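Local coordinates for probable glutamine synthetase (Pseudomonas aeruginosa, PDB 4HPP), which belongs to the glutamine synthetase family, its chain pairing a glutamine synthetase N-terminal domain with a catalytic domain that holds magnesium and glutamic acid in the model, at residues A[204-209]-A[338-343]. Numbering follows the deposited sequence.
Sequences NVREVT and ATTCPH
Arg206, on helix 196-216, faces the loop 338-341 leading into helix 342-358, with its CA 8.4 Å from that of Ala338, and of residues 204-209 it alone touches 338-343. Its chain bends at chi2 (149°) and then runs extended, sending the guanidinium into the loop. There the flat group is sandwiched: the Ala338 methyl lies over the centre of one face, CB 4.0 Å from Arg206 CZ, while the Pro342 ring covers the opposite face nearer the rim, CG 3.7 Å from Arg206 NH1. Thr340 O meets the edge in the guanidinium plane and takes a weak hydrogen bond from Arg206 NH1 (3.3 Å, 144° at the hydrogen). Ala338 O is also near NH1, but the angle is too poor for a bond. The Thr340 hydroxyl bonds instead to Asp337 O, just before the segment, and Arg206 NH2 has a weak hydrogen bond to His132. Pro342 also packs on Ala202 and Val203 of helix 196-216, and His343 is hydrogen-bonded to Asp200 there. All four touching residues are buried, and the one hydrogen-bond partner across the contact is a neutral carbonyl oxygen, Thr340 O; here the probably charged guanidinium is thus held by packing on its two faces plus one weak hydrogen bond.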
loop_
_atom_site.group_PDB
_atom_site.type_symbol
_atom_site.label_atom_id
_atom_site.label_comp_id
_atom_site.label_asym_id
_atom_site.label_seq_id
_atom_site.Cartn_x
_atom_site.Cartn_y
_atom_site.Cartn_z
ATOM N N ASN A 204 -37.460 -4.701 4.826
ATOM C CA ASN A 204 -36.317 -4.801 5.717
ATOM C C ASN A 204 -35.277 -5.816 5.273
ATOM O O ASN A 204 -34.070 -5.515 5.257
ATOM C CB ASN A 204 -36.761 -5.236 7.098
ATOM C CG ASN A 204 -37.601 -4.214 7.800
ATOM O OD1 ASN A 204 -37.551 -3.034 7.516
ATOM N ND2 ASN A 204 -38.379 -4.677 8.741
ATOM N N VAL A 205 -35.715 -7.018 4.924
ATOM C CA VAL A 205 -34.749 -8.011 4.386
ATOM C C VAL A 205 -33.968 -7.478 3.160
ATOM O O VAL A 205 -32.767 -7.761 3.023
ATOM C CB VAL A 205 -35.386 -9.383 4.050
ATOM C CG1 VAL A 205 -34.450 -10.216 3.223
ATOM C CG2 VAL A 205 -35.783 -10.135 5.320
ATOM N N ARG A 206 -34.616 -6.690 2.296
ATOM C CA ARG A 206 -33.917 -6.206 1.116
ATOM C C ARG A 206 -32.953 -5.060 1.440
ATOM O O ARG A 206 -31.798 -4.978 0.877
ATOM C CB ARG A 206 -34.927 -5.725 0.098
ATOM C CG ARG A 206 -35.762 -6.847 -0.451
ATOM C CD ARG A 206 -37.160 -6.345 -0.804
ATOM N NE ARG A 206 -37.968 -7.454 -1.309
ATOM C CZ ARG A 206 -38.931 -7.350 -2.233
ATOM N NH1 ARG A 206 -39.180 -6.149 -2.764
ATOM N NH2 ARG A 206 -39.636 -8.451 -2.610
ATOM N N GLU A 207 -33.432 -4.149 2.305
ATOM C CA GLU A 207 -32.702 -2.960 2.528
ATOM C C GLU A 207 -31.446 -3.253 3.372
ATOM O O GLU A 207 -30.363 -2.648 3.135
ATOM C CB GLU A 207 -33.624 -1.881 3.068
ATOM C CG GLU A 207 -34.616 -1.429 2.001
ATOM C CD GLU A 207 -33.888 -0.858 0.803
ATOM O OE1 GLU A 207 -34.219 -1.223 -0.318
ATOM O OE2 GLU A 207 -32.987 -0.028 1.000
ATOM N N VAL A 208 -31.565 -4.241 4.270
ATOM C CA VAL A 208 -30.461 -4.630 5.147
ATOM C C VAL A 208 -29.445 -5.458 4.386
ATOM O O VAL A 208 -28.261 -5.218 4.507
ATOM C CB VAL A 208 -30.950 -5.395 6.400
ATOM C CG1 VAL A 208 -29.769 -5.982 7.173
ATOM C CG2 VAL A 208 -31.788 -4.496 7.289
ATOM N N THR A 209 -29.886 -6.429 3.596
ATOM C CA THR A 209 -28.940 -7.183 2.718
ATOM C C THR A 209 -28.080 -6.233 1.879
ATOM O O THR A 209 -26.821 -6.287 1.950
ATOM C CB THR A 209 -29.651 -8.165 1.814
ATOM O OG1 THR A 209 -30.423 -9.009 2.643
ATOM C CG2 THR A 209 -28.665 -9.045 1.033
ATOM N N ALA A 338 -38.375 -9.530 -6.779
ATOM C CA ALA A 338 -38.071 -8.396 -5.867
ATOM C C ALA A 338 -38.262 -6.991 -6.462
ATOM O O ALA A 338 -38.022 -5.985 -5.770
ATOM C CB ALA A 338 -36.694 -8.542 -5.294
ATOM N N THR A 339 -38.671 -6.902 -7.738
ATOM C CA THR A 339 -38.991 -5.610 -8.338
ATOM C C THR A 339 -40.359 -5.148 -7.840
ATOM O O THR A 339 -40.770 -4.011 -8.081
ATOM C CB THR A 339 -39.011 -5.635 -9.893
ATOM O OG1 THR A 339 -40.040 -6.513 -10.332
ATOM C CG2 THR A 339 -37.710 -6.109 -10.434
ATOM N N THR A 340 -41.060 -6.013 -7.120
ATOM C CA THR A 340 -42.341 -5.586 -6.495
ATOM C C THR A 340 -42.234 -4.631 -5.328
ATOM O O THR A 340 -41.166 -4.405 -4.807
ATOM C CB THR A 340 -43.117 -6.766 -5.909
ATOM O OG1 THR A 340 -42.290 -7.426 -4.937
ATOM C CG2 THR A 340 -43.511 -7.681 -7.036
ATOM N N CYS A 341 -43.375 -4.062 -4.952
ATOM C CA CYS A 341 -43.551 -3.390 -3.675
ATOM C C CYS A 341 -44.185 -4.378 -2.645
ATOM O O CYS A 341 -45.373 -4.626 -2.664
ATOM C CB CYS A 341 -44.350 -2.088 -3.863
ATOM S SG CYS A 341 -45.110 -1.501 -2.324
ATOM N N PRO A 342 -43.388 -4.971 -1.748
ATOM C CA PRO A 342 -43.956 -6.019 -0.827
ATOM C C PRO A 342 -45.434 -5.835 -0.390
ATOM O O PRO A 342 -46.230 -6.780 -0.465
ATOM C CB PRO A 342 -43.018 -5.955 0.378
ATOM C CG PRO A 342 -41.711 -5.499 -0.190
ATOM C CD PRO A 342 -41.934 -4.790 -1.526
ATOM N N HIS A 343 -45.798 -4.639 0.050
ATOM C CA HIS A 343 -47.186 -4.262 0.421
ATOM C C HIS A 343 -48.172 -4.292 -0.657
ATOM O O HIS A 343 -49.286 -4.723 -0.419
ATOM C CB HIS A 343 -47.184 -2.869 0.915
ATOM C CG HIS A 343 -46.131 -2.632 1.943
ATOM N ND1 HIS A 343 -44.925 -2.149 1.630
ATOM C CD2 HIS A 343 -46.130 -2.858 3.319
ATOM C CE1 HIS A 343 -44.172 -2.070 2.763
ATOM N NE2 HIS A 343 -44.922 -2.493 3.787
#